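Local coordinates for protein type 3 secretion system chaperone YscE (Yersinia pestis, PDB 2P58) that works with YscG as a cytoplasmic chaperone that keeps the type III secretion needle protein YscF from polymerising prematurely and supports its stable expression and secretion, at residues A[17-31]-A[43-57]. Residues are numbered along the deposited sequence; the frame is centred on the assembly and turned at random.
Sequences TMQLEMALTKLKKDM and WQRESKALESAIAII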
loop_
_atom_site.group_PDB
_atom_site.type_symbol
_atom_site.label_atom_id
_atom_site.label_comp_id
_atom_site.label_asym_id
_atom_site.label_seq_id
_atom_site.Cartn_x
_atom_site.Cartn_y
_atom_site.Cartn_z
ATOM N N THR A 17 -18.151 -3.787 3.471
ATOM C CA THR A 17 -18.585 -2.783 4.432
ATOM C C THR A 17 -19.214 -3.511 5.638
ATOM O O THR A 17 -19.022 -3.133 6.796
ATOM C CB THR A 17 -19.602 -1.831 3.795
ATOM O OG1 THR A 17 -18.961 -1.117 2.728
ATOM C CG2 THR A 17 -20.126 -0.850 4.805
HETATM N N MSE A 18 -19.936 -4.590 5.370
HETATM C CA MSE A 18 -20.535 -5.334 6.470
HETATM C C MSE A 18 -19.461 -6.006 7.303
HETATM O O MSE A 18 -19.595 -6.094 8.524
HETATM C CB MSE A 18 -21.531 -6.372 5.944
HETATM C CG MSE A 18 -22.791 -5.742 5.411
HETATM SE SE MSE A 18 -24.029 -6.992 4.924
HETATM C CE MSE A 18 -23.700 -8.284 6.161
ATOM N N GLN A 19 -18.396 -6.480 6.649
ATOM C CA GLN A 19 -17.311 -7.144 7.371
ATOM C C GLN A 19 -16.634 -6.163 8.323
ATOM O O GLN A 19 -16.360 -6.490 9.478
ATOM C CB GLN A 19 -16.265 -7.739 6.391
ATOM C CG GLN A 19 -15.087 -8.410 7.073
ATOM C CD GLN A 19 -14.122 -9.070 6.091
ATOM O OE1 GLN A 19 -14.305 -8.986 4.886
ATOM N NE2 GLN A 19 -13.093 -9.729 6.614
ATOM N N LEU A 20 -16.363 -4.952 7.847
ATOM C CA LEU A 20 -15.700 -3.967 8.697
ATOM C C LEU A 20 -16.616 -3.516 9.832
ATOM O O LEU A 20 -16.184 -3.358 10.969
ATOM C CB LEU A 20 -15.297 -2.746 7.873
ATOM C CG LEU A 20 -14.341 -3.001 6.698
ATOM C CD1 LEU A 20 -14.365 -1.777 5.795
ATOM C CD2 LEU A 20 -12.921 -3.297 7.236
ATOM N N GLU A 21 -17.886 -3.297 9.518
ATOM C CA GLU A 21 -18.829 -2.840 10.537
ATOM C C GLU A 21 -19.048 -3.888 11.608
ATOM O O GLU A 21 -19.165 -3.549 12.781
ATOM C CB GLU A 21 -20.160 -2.435 9.894
ATOM C CG GLU A 21 -20.045 -1.122 9.139
ATOM C CD GLU A 21 -20.102 0.096 10.055
ATOM O OE1 GLU A 21 -19.923 -0.056 11.289
ATOM O OE2 GLU A 21 -20.320 1.217 9.537
HETATM N N MSE A 22 -19.103 -5.156 11.220
HETATM C CA MSE A 22 -19.276 -6.208 12.207
HETATM C C MSE A 22 -18.023 -6.292 13.084
HETATM O O MSE A 22 -18.109 -6.491 14.306
HETATM C CB MSE A 22 -19.544 -7.563 11.531
HETATM C CG MSE A 22 -20.896 -7.585 10.827
HETATM SE SE MSE A 22 -21.427 -9.185 10.100
HETATM C CE MSE A 22 -20.110 -9.558 9.052
ATOM N N ALA A 23 -16.854 -6.160 12.463
ATOM C CA ALA A 23 -15.631 -6.233 13.244
ATOM C C ALA A 23 -15.567 -5.066 14.242
ATOM O O ALA A 23 -15.091 -5.258 15.364
ATOM C CB ALA A 23 -14.424 -6.209 12.338
ATOM N N LEU A 24 -16.027 -3.885 13.830
ATOM C CA LEU A 24 -15.988 -2.721 14.713
ATOM C C LEU A 24 -16.958 -2.899 15.873
ATOM O O LEU A 24 -16.630 -2.628 17.018
ATOM C CB LEU A 24 -16.301 -1.429 13.951
ATOM C CG LEU A 24 -16.280 -0.118 14.750
ATOM C CD1 LEU A 24 -14.898 0.057 15.465
ATOM C CD2 LEU A 24 -16.507 1.082 13.798
ATOM N N THR A 25 -18.158 -3.386 15.582
ATOM C CA THR A 25 -19.133 -3.575 16.667
ATOM C C THR A 25 -18.640 -4.612 17.670
ATOM O O THR A 25 -18.771 -4.420 18.894
ATOM C CB THR A 25 -20.506 -3.975 16.063
ATOM O OG1 THR A 25 -20.926 -2.900 15.217
ATOM C CG2 THR A 25 -21.555 -4.204 17.165
ATOM N N LYS A 26 -18.036 -5.694 17.170
ATOM C CA LYS A 26 -17.519 -6.737 18.044
ATOM C C LYS A 26 -16.374 -6.186 18.929
ATOM O O LYS A 26 -16.311 -6.456 20.127
ATOM C CB LYS A 26 -17.022 -7.948 17.239
ATOM C CG LYS A 26 -16.327 -9.013 18.096
ATOM C CD LYS A 26 -15.803 -10.169 17.268
ATOM C CE LYS A 26 -14.850 -11.052 18.085
ATOM N NZ LYS A 26 -13.695 -10.242 18.619
ATOM N N LEU A 27 -15.478 -5.409 18.326
ATOM C CA LEU A 27 -14.374 -4.794 19.063
ATOM C C LEU A 27 -14.929 -3.855 20.145
ATOM O O LEU A 27 -14.453 -3.857 21.285
ATOM C CB LEU A 27 -13.488 -4.002 18.082
ATOM C CG LEU A 27 -12.348 -3.201 18.702
ATOM C CD1 LEU A 27 -11.432 -4.128 19.500
ATOM C CD2 LEU A 27 -11.573 -2.505 17.565
ATOM N N LYS A 28 -15.968 -3.082 19.838
ATOM C CA LYS A 28 -16.479 -2.190 20.873
ATOM C C LYS A 28 -17.080 -3.000 22.018
ATOM O O LYS A 28 -17.037 -2.577 23.172
ATOM C CB LYS A 28 -17.494 -1.218 20.296
ATOM C CG LYS A 28 -16.847 -0.193 19.360
ATOM C CD LYS A 28 -17.915 0.699 18.777
ATOM C CE LYS A 28 -17.317 1.794 17.939
ATOM N NZ LYS A 28 -18.408 2.618 17.373
ATOM N N LYS A 29 -17.639 -4.171 21.705
ATOM C CA LYS A 29 -18.162 -5.055 22.763
ATOM C C LYS A 29 -16.986 -5.655 23.565
ATOM O O LYS A 29 -17.051 -5.778 24.798
ATOM C CB LYS A 29 -19.032 -6.156 22.155
ATOM C CG LYS A 29 -20.359 -5.604 21.681
ATOM C CD LYS A 29 -21.256 -6.691 21.071
ATOM C CE LYS A 29 -22.463 -6.073 20.340
ATOM N NZ LYS A 29 -23.032 -7.091 19.392
ATOM N N ASP A 30 -15.902 -6.025 22.881
ATOM C CA ASP A 30 -14.737 -6.547 23.597
ATOM C C ASP A 30 -14.166 -5.451 24.524
ATOM O O ASP A 30 -13.660 -5.734 25.590
ATOM C CB ASP A 30 -13.605 -6.984 22.632
ATOM C CG ASP A 30 -13.951 -8.237 21.824
ATOM O OD1 ASP A 30 -14.932 -8.930 22.168
ATOM O OD2 ASP A 30 -13.230 -8.527 20.838
HETATM N N MSE A 31 -14.254 -4.195 24.111
HETATM C CA MSE A 31 -13.723 -3.113 24.920
HETATM C C MSE A 31 -14.547 -2.822 26.189
HETATM O O MSE A 31 -14.172 -1.968 27.005
HETATM C CB MSE A 31 -13.578 -1.853 24.065
HETATM C CG MSE A 31 -12.541 -2.031 22.912
HETATM SE SE MSE A 31 -12.398 -0.605 21.730
HETATM C CE MSE A 31 -11.661 0.536 22.756
ATOM N N TRP A 43 -6.518 -2.295 21.337
ATOM C CA TRP A 43 -7.890 -2.112 20.854
ATOM C C TRP A 43 -8.159 -0.737 20.235
ATOM O O TRP A 43 -8.918 -0.645 19.261
ATOM C CB TRP A 43 -8.885 -2.365 21.991
ATOM C CG TRP A 43 -9.024 -3.809 22.400
ATOM C CD1 TRP A 43 -8.899 -4.925 21.599
ATOM C CD2 TRP A 43 -9.484 -4.281 23.669
ATOM N NE1 TRP A 43 -9.266 -6.051 22.294
ATOM C CE2 TRP A 43 -9.636 -5.688 23.563
ATOM C CE3 TRP A 43 -9.788 -3.650 24.887
ATOM C CZ2 TRP A 43 -10.085 -6.481 24.630
ATOM C CZ3 TRP A 43 -10.232 -4.439 25.948
ATOM C CH2 TRP A 43 -10.376 -5.844 25.805
ATOM N N GLN A 44 -7.584 0.328 20.795
ATOM C CA GLN A 44 -7.771 1.679 20.254
ATOM C C GLN A 44 -7.178 1.740 18.841
ATOM O O GLN A 44 -7.774 2.332 17.944
ATOM C CB GLN A 44 -7.090 2.745 21.115
ATOM C CG GLN A 44 -7.140 4.210 20.556
ATOM C CD GLN A 44 -6.013 4.582 19.543
ATOM O OE1 GLN A 44 -4.836 4.243 19.725
ATOM N NE2 GLN A 44 -6.384 5.322 18.492
ATOM N N ARG A 45 -6.026 1.107 18.650
ATOM C CA ARG A 45 -5.393 1.118 17.329
ATOM C C ARG A 45 -6.259 0.414 16.318
ATOM O O ARG A 45 -6.393 0.864 15.170
ATOM C CB ARG A 45 -4.054 0.376 17.354
ATOM C CG ARG A 45 -2.902 1.201 16.859
ATOM C CD ARG A 45 -2.587 2.243 17.905
ATOM N NE ARG A 45 -1.141 2.344 18.121
ATOM C CZ ARG A 45 -0.568 2.736 19.255
ATOM N NH1 ARG A 45 -1.297 3.071 20.319
ATOM N NH2 ARG A 45 0.752 2.790 19.327
ATOM N N GLU A 46 -6.799 -0.729 16.724
ATOM C CA GLU A 46 -7.640 -1.496 15.817
ATOM C C GLU A 46 -8.908 -0.736 15.522
ATOM O O GLU A 46 -9.350 -0.677 14.380
ATOM C CB GLU A 46 -7.998 -2.894 16.378
ATOM C CG GLU A 46 -8.508 -3.762 15.234
ATOM C CD GLU A 46 -9.037 -5.115 15.635
ATOM O OE1 GLU A 46 -8.826 -5.532 16.784
ATOM O OE2 GLU A 46 -9.671 -5.757 14.762
ATOM N N SER A 47 -9.508 -0.165 16.559
ATOM C CA SER A 47 -10.739 0.586 16.376
ATOM C C SER A 47 -10.547 1.744 15.380
ATOM O O SER A 47 -11.373 1.948 14.488
ATOM C CB SER A 47 -11.233 1.126 17.733
ATOM O OG SER A 47 -12.465 1.808 17.524
ATOM N N LYS A 48 -9.478 2.519 15.547
ATOM C CA LYS A 48 -9.223 3.628 14.646
ATOM C C LYS A 48 -8.972 3.143 13.209
ATOM O O LYS A 48 -9.387 3.794 12.233
ATOM C CB LYS A 48 -8.036 4.451 15.134
ATOM C CG LYS A 48 -8.002 5.829 14.475
ATOM C CD LYS A 48 -9.304 6.589 14.815
ATOM C CE LYS A 48 -9.434 7.888 14.027
ATOM N NZ LYS A 48 -8.223 8.721 14.207
ATOM N N ALA A 49 -8.296 2.008 13.071
ATOM C CA ALA A 49 -8.029 1.463 11.736
ATOM C C ALA A 49 -9.350 1.076 11.051
ATOM O O ALA A 49 -9.580 1.336 9.858
ATOM C CB ALA A 49 -7.126 0.260 11.847
ATOM N N LEU A 50 -10.238 0.464 11.821
ATOM C CA LEU A 50 -11.518 0.053 11.242
ATOM C C LEU A 50 -12.354 1.260 10.864
ATOM O O LEU A 50 -12.946 1.276 9.785
ATOM C CB LEU A 50 -12.288 -0.825 12.239
ATOM C CG LEU A 50 -11.726 -2.239 12.395
ATOM C CD1 LEU A 50 -12.328 -2.891 13.632
ATOM C CD2 LEU A 50 -12.019 -3.064 11.133
ATOM N N GLU A 51 -12.420 2.264 11.749
ATOM C CA GLU A 51 -13.201 3.460 11.473
ATOM C C GLU A 51 -12.656 4.117 10.215
ATOM O O GLU A 51 -13.404 4.594 9.373
ATOM C CB GLU A 51 -13.118 4.445 12.659
ATOM C CG GLU A 51 -13.877 3.933 13.894
ATOM C CD GLU A 51 -13.529 4.701 15.174
ATOM O OE1 GLU A 51 -12.718 5.660 15.104
ATOM O OE2 GLU A 51 -14.066 4.329 16.253
ATOM N N SER A 52 -11.333 4.141 10.110
ATOM C CA SER A 52 -10.672 4.759 8.953
ATOM C C SER A 52 -10.984 4.040 7.655
ATOM O O SER A 52 -11.150 4.657 6.610
ATOM C CB SER A 52 -9.158 4.763 9.190
ATOM O OG SER A 52 -8.840 5.663 10.252
ATOM N N ALA A 53 -10.978 2.719 7.708
ATOM C CA ALA A 53 -11.277 1.929 6.534
ATOM C C ALA A 53 -12.727 2.139 6.094
ATOM O O ALA A 53 -13.021 2.302 4.916
ATOM C CB ALA A 53 -11.019 0.429 6.837
ATOM N N ILE A 54 -13.641 2.141 7.056
ATOM C CA ILE A 54 -15.056 2.344 6.725
ATOM C C ILE A 54 -15.222 3.710 6.056
ATOM O O ILE A 54 -15.922 3.837 5.048
ATOM C CB ILE A 54 -15.922 2.245 8.026
ATOM C CG1 ILE A 54 -15.920 0.801 8.522
ATOM C CG2 ILE A 54 -17.324 2.764 7.780
ATOM C CD1 ILE A 54 -16.302 0.645 10.007
ATOM N N ALA A 55 -14.532 4.715 6.593
ATOM C CA ALA A 55 -14.575 6.068 6.050
ATOM C C ALA A 55 -14.091 6.090 4.604
ATOM O O ALA A 55 -14.780 6.607 3.732
ATOM C CB ALA A 55 -13.731 6.999 6.895
ATOM N N ILE A 56 -12.913 5.512 4.346
ATOM C CA ILE A 56 -12.390 5.505 2.971
ATOM C C ILE A 56 -13.372 4.842 2.026
ATOM O O ILE A 56 -13.640 5.357 0.924
ATOM C CB ILE A 56 -11.041 4.756 2.884
ATOM C CG1 ILE A 56 -9.968 5.600 3.542
ATOM C CG2 ILE A 56 -10.649 4.498 1.386
ATOM C CD1 ILE A 56 -8.697 4.809 3.840
ATOM N N ILE A 57 -13.935 3.715 2.440
ATOM C CA ILE A 57 -14.888 3.027 1.555
ATOM C C ILE A 57 -16.100 3.923 1.311
ATOM O O ILE A 57 -16.593 4.002 0.187
ATOM C CB ILE A 57 -15.334 1.676 2.148
ATOM C CG1 ILE A 57 -14.165 0.677 2.107
ATOM C CG2 ILE A 57 -16.544 1.125 1.355
ATOM C CD1 ILE A 57 -13.642 0.372 0.686
#
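L24, L27 and L50 interlock in an antiparallel helix-helix contact that joins helix 10-30 to helix 37-60, the two helices of this small chain. The segment axes cross at -153° and approach to 9.6 Å. L50 is a knob among L20, A23, L24 and L27, its CD1 lying 3.8 Å from L24 CA. In return L24 enters the hole formed by S47, L50, E51 and I54, and L27 the one formed by W43, E46, S47 and L50. Knobs-into-holes packing in both directions holds together this helical hairpin, whose two helices follow one another in the chain. With chi1 at 175°, the L27 side chain turns away from its own N and sends its two methyls to different partners: CD2 presses tightly on the S47 backbone, 3.4 Å from S47 CA, while CD1 comes obliquely to the W43 indole at 3.4 Å from W43 CD1. One face of that indole is covered by D30 and M31, with M31 CA over the six-membered ring in a CH-pi contact. M31 is selenomethionine here, and its SE stands oblique to the five-membered ring, a Met-aromatic contact. Y40 meets W43 edge-to-face. Further along, L20 CB touches I54 CG1 at 3.7 Å, and A53, whose CB touches L20 CD1, also packs on an apolar side chain of another protein's chain.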